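Local coordinates for translation initiation factor eIF2b-like protein (Chaetomium thermophilum, PDB 4ZEM) that is the beta subunit of eIF2B, the decameric translation initiation factor that probably promotes guanine nucleotide exchange on eIF2, at residues I49-V57 / R71-L79; K299-F310 / L356-L364. All blocks are in the same frame, centred on the assembly; numbering follows the deposited sequence. Where two conformers were deposited one is given.

Contact 1 of 2, residues I49-V57 / R71-L79; sequences IAQLLRQVV and RVQTAGARL
Ile49 and Leu79 reach toward each other tip to tip, Ile49 CD1 lying 3.7 Å from Leu79 CD1. The same Leu79 methyl is met from a second side by Leu52, whose CD1 also comes within 3.7 Å, so that CD1 of Leu79 sits between two branched side chains of one helix. One turn on, Val56 spans one turn of the partner helix: its CG2 packs on Ala75 CB at 3.9 Å, while CG1, anti to the backbone N (chi1 170°), is carried to Arg71 CB and the Arg71 carbonyl. Leu53 crosses Val72 at about a right angle, both of its methyls touching Val72 CG1, with CD2 at 4.1 Å. Val57 closes the row, its CG2 4.2 Å from Val72 CG2.

Gly76 adds backbone surface beside Leu53 CD2. The axes of 49-57 and 71-79 pass 9.7 Å apart at 144°, roughly antiparallel. Helix 24-37 packs on Leu52, Val56 and Leu79, and helix 88-104 on Ile49, Leu53 and Val72, making this a junction within a helical bundle. Arg71 turns its guanidinium away, and its NE binds the Lys61 carbonyl in the link between the two helices. With no hydrogen bond or salt bridge crossing it, the interface depends on the fit of buried aliphatic groups.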
loop_
_atom_site.group_PDB
_atom_site.type_symbol
_atom_site.label_atom_id
_atom_site.label_comp_id
_atom_site.label_asym_id
_atom_site.label_seq_id
_atom_site.Cartn_x
_atom_site.Cartn_y
_atom_site.Cartn_z
ATOM N N ILE A 49 -0.545 -7.532 -7.549
ATOM C CA ILE A 49 -1.676 -8.251 -6.977
ATOM C C ILE A 49 -2.989 -7.784 -7.608
ATOM O O ILE A 49 -3.835 -8.601 -7.980
ATOM C CB ILE A 49 -1.752 -8.068 -5.448
ATOM C CG1 ILE A 49 -0.467 -8.573 -4.789
ATOM C CG2 ILE A 49 -2.958 -8.803 -4.883
ATOM C CD1 ILE A 49 -0.184 -10.043 -5.047
ATOM N N ALA A 50 -3.139 -6.471 -7.755
ATOM C CA ALA A 50 -4.347 -5.897 -8.345
ATOM C C ALA A 50 -4.555 -6.391 -9.782
ATOM O O ALA A 50 -5.666 -6.741 -10.176
ATOM C CB ALA A 50 -4.281 -4.367 -8.307
ATOM N N GLN A 51 -3.480 -6.427 -10.558
ATOM C CA GLN A 51 -3.554 -6.889 -11.937
ATOM C C GLN A 51 -3.882 -8.377 -12.044
ATOM O O GLN A 51 -4.657 -8.791 -12.915
ATOM C CB GLN A 51 -2.242 -6.583 -12.664
ATOM C CG GLN A 51 -2.230 -5.212 -13.307
ATOM C CD GLN A 51 -0.868 -4.813 -13.819
ATOM O OE1 GLN A 51 0.152 -5.105 -13.196
ATOM N NE2 GLN A 51 -0.840 -4.143 -14.964
ATOM N N LEU A 52 -3.282 -9.180 -11.172
ATOM C CA LEU A 52 -3.545 -10.616 -11.159
ATOM C C LEU A 52 -4.997 -10.876 -10.748
ATOM O O LEU A 52 -5.672 -11.722 -11.340
ATOM C CB LEU A 52 -2.565 -11.336 -10.221
ATOM C CG LEU A 52 -2.533 -12.874 -10.189
ATOM C CD1 LEU A 52 -3.656 -13.492 -9.346
ATOM C CD2 LEU A 52 -2.525 -13.443 -11.604
ATOM N N LEU A 53 -5.468 -10.156 -9.731
ATOM C CA LEU A 53 -6.840 -10.312 -9.256
ATOM C C LEU A 53 -7.838 -9.900 -10.335
ATOM O O LEU A 53 -8.908 -10.497 -10.466
ATOM C CB LEU A 53 -7.068 -9.506 -7.977
ATOM C CG LEU A 53 -6.348 -10.054 -6.742
ATOM C CD1 LEU A 53 -6.802 -9.323 -5.484
ATOM C CD2 LEU A 53 -6.563 -11.563 -6.609
ATOM N N ARG A 54 -7.473 -8.890 -11.120
ATOM C CA ARG A 54 -8.300 -8.468 -12.243
ATOM C C ARG A 54 -8.451 -9.596 -13.263
ATOM O O ARG A 54 -9.529 -9.801 -13.830
ATOM C CB ARG A 54 -7.706 -7.237 -12.919
ATOM C CG ARG A 54 -8.627 -6.596 -13.940
ATOM C CD ARG A 54 -7.985 -5.375 -14.567
ATOM N NE ARG A 54 -8.803 -4.827 -15.640
ATOM C CZ ARG A 54 -8.634 -5.113 -16.926
ATOM N NH1 ARG A 54 -7.668 -5.940 -17.302
ATOM N NH2 ARG A 54 -9.429 -4.565 -17.835
ATOM N N GLN A 55 -7.368 -10.332 -13.479
ATOM C CA GLN A 55 -7.376 -11.435 -14.426
ATOM C C GLN A 55 -8.158 -12.620 -13.863
ATOM O O GLN A 55 -8.771 -13.384 -14.610
ATOM C CB GLN A 55 -5.945 -11.866 -14.747
ATOM C CG GLN A 55 -5.243 -10.987 -15.754
ATOM C CD GLN A 55 -5.975 -10.893 -17.076
ATOM O OE1 GLN A 55 -6.487 -11.887 -17.591
ATOM N NE2 GLN A 55 -6.026 -9.688 -17.637
ATOM N N VAL A 56 -8.144 -12.756 -12.541
ATOM C CA VAL A 56 -8.955 -13.764 -11.865
ATOM C C VAL A 56 -10.439 -13.475 -12.075
ATOM O O VAL A 56 -11.214 -14.372 -12.391
ATOM C CB VAL A 56 -8.633 -13.820 -10.356
ATOM C CG1 VAL A 56 -9.638 -14.678 -9.614
ATOM C CG2 VAL A 56 -7.223 -14.334 -10.138
ATOM N N VAL A 57 -10.824 -12.213 -11.922
ATOM C CA VAL A 57 -12.205 -11.803 -12.154
ATOM C C VAL A 57 -12.586 -12.079 -13.606
ATOM O O VAL A 57 -13.677 -12.569 -13.891
ATOM C CB VAL A 57 -12.427 -10.313 -11.821
ATOM C CG1 VAL A 57 -13.827 -9.876 -12.228
ATOM C CG2 VAL A 57 -12.204 -10.068 -10.336
ATOM N N ARG A 71 -13.167 -17.148 -5.416
ATOM C CA ARG A 71 -12.072 -17.182 -6.383
ATOM C C ARG A 71 -10.976 -16.189 -6.040
ATOM O O ARG A 71 -9.794 -16.531 -6.033
ATOM C CB ARG A 71 -12.583 -16.878 -7.792
ATOM C CG ARG A 71 -13.350 -18.004 -8.428
ATOM C CD ARG A 71 -12.535 -19.269 -8.407
ATOM N NE ARG A 71 -13.209 -20.358 -9.096
ATOM C CZ ARG A 71 -12.794 -21.615 -9.053
ATOM N NH1 ARG A 71 -11.715 -21.920 -8.349
ATOM N NH2 ARG A 71 -13.455 -22.560 -9.707
ATOM N N VAL A 72 -11.385 -14.959 -5.754
ATOM C CA VAL A 72 -10.454 -13.891 -5.423
ATOM C C VAL A 72 -9.718 -14.176 -4.123
ATOM O O VAL A 72 -8.506 -13.965 -4.019
ATOM C CB VAL A 72 -11.179 -12.537 -5.335
ATOM C CG1 VAL A 72 -10.250 -11.462 -4.799
ATOM C CG2 VAL A 72 -11.711 -12.149 -6.710
ATOM N N GLN A 73 -10.454 -14.665 -3.131
ATOM C CA GLN A 73 -9.859 -14.943 -1.835
ATOM C C GLN A 73 -8.853 -16.089 -1.920
ATOM O O GLN A 73 -7.784 -16.031 -1.312
ATOM C CB GLN A 73 -10.941 -15.261 -0.809
ATOM C CG GLN A 73 -10.438 -16.119 0.326
ATOM C CD GLN A 73 -11.357 -16.105 1.522
ATOM O OE1 GLN A 73 -12.383 -15.423 1.530
ATOM N NE2 GLN A 73 -10.980 -16.847 2.554
ATOM N N THR A 74 -9.196 -17.126 -2.678
ATOM C CA THR A 74 -8.298 -18.259 -2.862
ATOM C C THR A 74 -7.004 -17.873 -3.579
ATOM O O THR A 74 -5.913 -18.285 -3.175
ATOM C CB THR A 74 -8.978 -19.390 -3.647
ATOM O OG1 THR A 74 -10.220 -19.726 -3.019
ATOM C CG2 THR A 74 -8.086 -20.611 -3.671
ATOM N N ALA A 75 -7.126 -17.098 -4.653
ATOM C CA ALA A 75 -5.951 -16.637 -5.385
ATOM C C ALA A 75 -5.123 -15.700 -4.511
ATOM O O ALA A 75 -3.894 -15.770 -4.505
ATOM C CB ALA A 75 -6.354 -15.951 -6.676
ATOM N N GLY A 76 -5.808 -14.830 -3.773
ATOM C CA GLY A 76 -5.151 -13.892 -2.883
ATOM C C GLY A 76 -4.388 -14.604 -1.784
ATOM O O GLY A 76 -3.294 -14.187 -1.400
ATOM N N ALA A 77 -4.974 -15.682 -1.278
ATOM C CA ALA A 77 -4.366 -16.473 -0.215
ATOM C C ALA A 77 -3.048 -17.098 -0.670
ATOM O O ALA A 77 -2.079 -17.149 0.087
ATOM C CB ALA A 77 -5.329 -17.547 0.252
ATOM N N ARG A 78 -3.037 -17.589 -1.906
ATOM C CA ARG A 78 -1.861 -18.220 -2.502
ATOM C C ARG A 78 -0.715 -17.225 -2.665
ATOM O O ARG A 78 0.440 -17.524 -2.361
ATOM C CB ARG A 78 -2.236 -18.805 -3.863
ATOM C CG ARG A 78 -3.150 -20.001 -3.780
ATOM C CD ARG A 78 -3.450 -20.597 -5.145
ATOM N NE ARG A 78 -2.267 -21.014 -5.886
ATOM C CZ ARG A 78 -2.298 -21.400 -7.159
ATOM N NH1 ARG A 78 -1.182 -21.772 -7.776
ATOM N NH2 ARG A 78 -3.451 -21.411 -7.817
ATOM N N LEU A 79 -1.052 -16.043 -3.164
ATOM C CA LEU A 79 -0.082 -14.983 -3.357
ATOM C C LEU A 79 0.478 -14.525 -2.021
ATOM O O LEU A 79 1.665 -14.276 -1.889
ATOM C CB LEU A 79 -0.726 -13.814 -4.088
ATOM C CG LEU A 79 -1.226 -14.143 -5.490
ATOM C CD1 LEU A 79 -2.085 -13.024 -6.041
ATOM C CD2 LEU A 79 -0.060 -14.436 -6.415
#

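Contact 2 of 2, residues K299-F310 / L356-L364; sequences KPVIALCGVYKF and LVDVYLTNL
Strands 301-304 and 359-362 run parallel, their axes 4.7 Å apart at 28°, with Ile302, Ala303 and Leu304 paired to Val359, Tyr360 and Leu361. Ala303 is gripped through both its backbone groups: its N donates to Val359 O at 2.8 Å, and its O accepts from Leu361 N at 2.7 Å. Cys305 N extends the pairing to Leu361 O. At the entry, Asp358 reaches across to the start of the neighbouring strand, CG anti to its own carbonyl carbon (chi1 -66°), and OD2 takes the Val301 N-H at 2.7 Å on its anti lone pair. Val301 O in turn accepts from both Asp358 N and Val359 N.

On one face, Ile302 and Leu304 lie alongside Leu361, pointing the same way; Ile302 CG2 meets Leu361 CB and Leu304 CD1 meets Leu361 CD2, each at 4.0 Å. Phe207 of helix 202-214 packs on Leu304 and Leu361. Ala303 and Tyr360 point to the other face, where Val357 CG1 sits over one side of the Tyr360 ring and Tyr360 OH binds the Gly279 carbonyl.

Past the strands, Asn363 OD1 accepts from Val307 N at 2.9 Å (N-H...O angle 157°), at the start of the 3-10 turn 307-309, and Val307 CG2 comes up beside OD1 and ND2, close to the amide plane. With an alanine here, Val307 N is likely to lose this acceptor and the turn its tie to the end of strand 359-362. Thr362 CG2 meets Phe310 CZ at 3.8 Å, approaching the ring obliquely. Carboxylate and amide thus extend the backbone pairing beyond the strands, one at each end, in a Rossmann-like sheet.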
loop_
_atom_site.group_PDB
_atom_site.type_symbol
_atom_site.label_atom_id
_atom_site.label_comp_id
_atom_site.label_asym_id
_atom_site.label_seq_id
_atom_site.Cartn_x
_atom_site.Cartn_y
_atom_site.Cartn_z
ATOM N N LYS A 299 10.054 16.487 18.708
ATOM C CA LYS A 299 10.134 16.569 17.257
ATOM C C LYS A 299 8.991 15.761 16.662
ATOM O O LYS A 299 8.860 14.566 16.943
ATOM C CB LYS A 299 11.478 16.036 16.752
ATOM C CG LYS A 299 12.692 16.665 17.416
ATOM C CD LYS A 299 12.645 18.175 17.325
ATOM C CE LYS A 299 13.891 18.801 17.933
ATOM N NZ LYS A 299 13.830 20.285 17.866
ATOM N N PRO A 300 8.171 16.404 15.819
ATOM C CA PRO A 300 7.039 15.725 15.180
ATOM C C PRO A 300 7.485 14.548 14.321
ATOM O O PRO A 300 8.412 14.664 13.513
ATOM C CB PRO A 300 6.418 16.825 14.313
ATOM C CG PRO A 300 6.801 18.088 15.001
ATOM C CD PRO A 300 8.200 17.839 15.492
ATOM N N VAL A 301 6.796 13.428 14.485
ATOM C CA VAL A 301 7.100 12.229 13.726
ATOM C C VAL A 301 6.022 12.061 12.673
ATOM O O VAL A 301 4.842 11.949 12.998
ATOM C CB VAL A 301 7.165 10.976 14.623
ATOM C CG1 VAL A 301 7.359 9.739 13.778
ATOM C CG2 VAL A 301 8.287 11.101 15.639
ATOM N N ILE A 302 6.436 12.076 11.411
ATOM C CA ILE A 302 5.501 11.994 10.297
ATOM C C ILE A 302 5.715 10.691 9.543
ATOM O O ILE A 302 6.833 10.377 9.111
ATOM C CB ILE A 302 5.639 13.182 9.295
ATOM C CG1 ILE A 302 5.430 14.537 9.974
ATOM C CG2 ILE A 302 4.640 13.054 8.164
ATOM C CD1 ILE A 302 6.696 15.192 10.470
ATOM N N ALA A 303 4.632 9.942 9.368
ATOM C CA ALA A 303 4.693 8.695 8.623
ATOM C C ALA A 303 4.013 8.870 7.278
ATOM O O ALA A 303 2.845 9.267 7.203
ATOM C CB ALA A 303 4.037 7.574 9.404
ATOM N N LEU A 304 4.756 8.582 6.216
ATOM C CA LEU A 304 4.211 8.637 4.866
ATOM C C LEU A 304 3.623 7.281 4.545
ATOM O O LEU A 304 4.332 6.275 4.575
ATOM C CB LEU A 304 5.284 9.005 3.841
ATOM C CG LEU A 304 5.494 10.474 3.476
ATOM C CD1 LEU A 304 5.525 11.363 4.699
ATOM C CD2 LEU A 304 6.765 10.612 2.670
ATOM N N CYS A 305 2.318 7.238 4.302
ATOM C CA CYS A 305 1.664 5.984 3.940
ATOM C C CYS A 305 0.413 6.185 3.093
ATOM O O CYS A 305 -0.477 6.949 3.459
ATOM C CB CYS A 305 1.303 5.217 5.208
ATOM S SG CYS A 305 0.629 6.295 6.493
ATOM N N GLY A 306 0.324 5.459 1.988
ATOM C CA GLY A 306 -0.878 5.461 1.177
ATOM C C GLY A 306 -1.893 4.550 1.836
ATOM O O GLY A 306 -1.519 3.624 2.558
ATOM N N VAL A 307 -3.172 4.823 1.601
ATOM C CA VAL A 307 -4.263 4.079 2.229
ATOM C C VAL A 307 -4.225 2.584 1.887
ATOM O O VAL A 307 -4.628 1.746 2.695
ATOM C CB VAL A 307 -5.631 4.693 1.829
ATOM C CG1 VAL A 307 -6.793 3.871 2.347
ATOM C CG2 VAL A 307 -5.718 6.122 2.342
ATOM N N TYR A 308 -3.721 2.245 0.704
ATOM C CA TYR A 308 -3.609 0.840 0.326
ATOM C C TYR A 308 -2.654 0.074 1.254
ATOM O O TYR A 308 -2.683 -1.153 1.304
ATOM C CB TYR A 308 -3.176 0.688 -1.143
ATOM C CG TYR A 308 -1.738 1.017 -1.455
ATOM C CD1 TYR A 308 -0.789 0.010 -1.564
ATOM C CD2 TYR A 308 -1.328 2.332 -1.668
ATOM C CE1 TYR A 308 0.530 0.296 -1.864
ATOM C CE2 TYR A 308 -0.004 2.631 -1.968
ATOM C CZ TYR A 308 0.918 1.610 -2.063
ATOM O OH TYR A 308 2.234 1.893 -2.354
ATOM N N LYS A 309 -1.797 0.790 1.973
ATOM C CA LYS A 309 -0.928 0.138 2.942
ATOM C C LYS A 309 -1.565 0.033 4.341
ATOM O O LYS A 309 -0.956 -0.497 5.271
ATOM C CB LYS A 309 0.421 0.861 2.990
ATOM C CG LYS A 309 1.060 0.885 1.611
ATOM C CD LYS A 309 2.543 0.586 1.589
ATOM C CE LYS A 309 3.385 1.833 1.674
ATOM N NZ LYS A 309 4.819 1.499 1.443
ATOM N N PHE A 310 -2.797 0.517 4.480
ATOM C CA PHE A 310 -3.543 0.375 5.735
ATOM C C PHE A 310 -4.028 -1.061 5.954
ATOM O O PHE A 310 -4.940 -1.517 5.261
ATOM C CB PHE A 310 -4.754 1.308 5.759
ATOM C CG PHE A 310 -4.435 2.725 6.148
ATOM C CD1 PHE A 310 -3.300 3.360 5.670
ATOM C CD2 PHE A 310 -5.278 3.424 6.998
ATOM C CE1 PHE A 310 -3.012 4.671 6.029
ATOM C CE2 PHE A 310 -4.995 4.730 7.361
ATOM C CZ PHE A 310 -3.857 5.353 6.877
ATOM N N LEU A 356 4.277 7.099 19.616
ATOM C CA LEU A 356 5.459 7.681 18.972
ATOM C C LEU A 356 5.171 8.379 17.640
ATOM O O LEU A 356 6.051 9.037 17.087
ATOM C CB LEU A 356 6.531 6.612 18.753
ATOM C CG LEU A 356 7.115 6.043 20.050
ATOM C CD1 LEU A 356 8.207 5.008 19.783
ATOM C CD2 LEU A 356 7.631 7.169 20.939
ATOM N N VAL A 357 3.969 8.200 17.100
ATOM C CA VAL A 357 3.626 8.799 15.803
ATOM C C VAL A 357 2.709 10.018 15.918
ATOM O O VAL A 357 1.689 9.967 16.588
ATOM C CB VAL A 357 2.941 7.772 14.877
ATOM C CG1 VAL A 357 2.657 8.395 13.513
ATOM C CG2 VAL A 357 3.798 6.532 14.739
ATOM N N ASP A 358 3.061 11.103 15.235
ATOM C CA ASP A 358 2.259 12.324 15.302
ATOM C C ASP A 358 1.311 12.486 14.122
ATOM O O ASP A 358 0.132 12.767 14.302
ATOM C CB ASP A 358 3.170 13.547 15.400
ATOM C CG ASP A 358 3.948 13.582 16.694
ATOM O OD1 ASP A 358 3.324 13.839 17.746
ATOM O OD2 ASP A 358 5.174 13.338 16.663
ATOM N N VAL A 359 1.828 12.311 12.913
ATOM C CA VAL A 359 1.021 12.491 11.718
ATOM C C VAL A 359 1.104 11.278 10.795
ATOM O O VAL A 359 2.184 10.725 10.584
ATOM C CB VAL A 359 1.459 13.740 10.922
ATOM C CG1 VAL A 359 0.634 13.884 9.652
ATOM C CG2 VAL A 359 1.350 14.985 11.773
ATOM N N TYR A 360 -0.044 10.860 10.268
ATOM C CA TYR A 360 -0.088 9.860 9.212
ATOM C C TYR A 360 -0.380 10.628 7.942
ATOM O O TYR A 360 -1.485 11.135 7.752
ATOM C CB TYR A 360 -1.168 8.806 9.462
ATOM C CG TYR A 360 -1.044 8.141 10.804
ATOM C CD1 TYR A 360 -1.610 8.717 11.938
ATOM C CD2 TYR A 360 -0.339 6.955 10.949
ATOM C CE1 TYR A 360 -1.488 8.127 13.171
ATOM C CE2 TYR A 360 -0.211 6.355 12.183
ATOM C CZ TYR A 360 -0.790 6.942 13.290
ATOM O OH TYR A 360 -0.669 6.349 14.523
ATOM N N LEU A 361 0.613 10.738 7.077
ATOM C CA LEU A 361 0.430 11.526 5.876
ATOM C C LEU A 361 0.063 10.602 4.723
ATOM O O LEU A 361 0.875 9.795 4.265
ATOM C CB LEU A 361 1.687 12.350 5.574
ATOM C CG LEU A 361 1.614 13.290 4.371
ATOM C CD1 LEU A 361 0.348 14.089 4.413
ATOM C CD2 LEU A 361 2.797 14.227 4.384
ATOM N N THR A 362 -1.169 10.749 4.249
ATOM C CA THR A 362 -1.737 9.833 3.266
ATOM C C THR A 362 -2.093 10.548 1.968
ATOM O O THR A 362 -2.022 11.771 1.884
ATOM C CB THR A 362 -3.014 9.150 3.819
ATOM O OG1 THR A 362 -4.101 10.089 3.809
ATOM C CG2 THR A 362 -2.793 8.666 5.239
ATOM N N ASN A 363 -2.496 9.780 0.964
ATOM C CA ASN A 363 -2.958 10.349 -0.299
ATOM C C ASN A 363 -4.166 11.265 -0.101
ATOM O O ASN A 363 -4.452 12.121 -0.938
ATOM C CB ASN A 363 -3.303 9.245 -1.295
ATOM C CG ASN A 363 -3.972 8.059 -0.637
ATOM O OD1 ASN A 363 -3.408 7.429 0.260
ATOM N ND2 ASN A 363 -5.206 7.785 -1.037
ATOM N N LEU A 364 -4.903 11.025 0.978
ATOM C CA LEU A 364 -6.023 11.869 1.395
ATOM C C LEU A 364 -5.580 13.111 2.189
ATOM O O LEU A 364 -6.370 14.018 2.430
ATOM C CB LEU A 364 -7.009 11.043 2.222
ATOM C CG LEU A 364 -7.507 9.785 1.511
ATOM C CD1 LEU A 364 -8.478 9.003 2.389
ATOM C CD2 LEU A 364 -8.145 10.161 0.180
#

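In the fold
Contact 1 belongs to the helical N-terminal part of the chain and contact 2 to the Rossmann-like sheet, where 301-304 lies between 267-271 and 359-362. Their centres are 28 Å apart, on opposite sides of the chain's centre, and their nearest atoms are about 9 Å apart, so they do not touch. Helix 154-182 spans the two, meeting Val57 in contact 1 and Leu304, Tyr308 and Asn363 in contact 2. Helix 88-104 provides a second connection: it packs against both helices of contact 1, and its Asn91 binds the Tyr308 carbonyl. Along the chain, contact 1 closes before contact 2 opens.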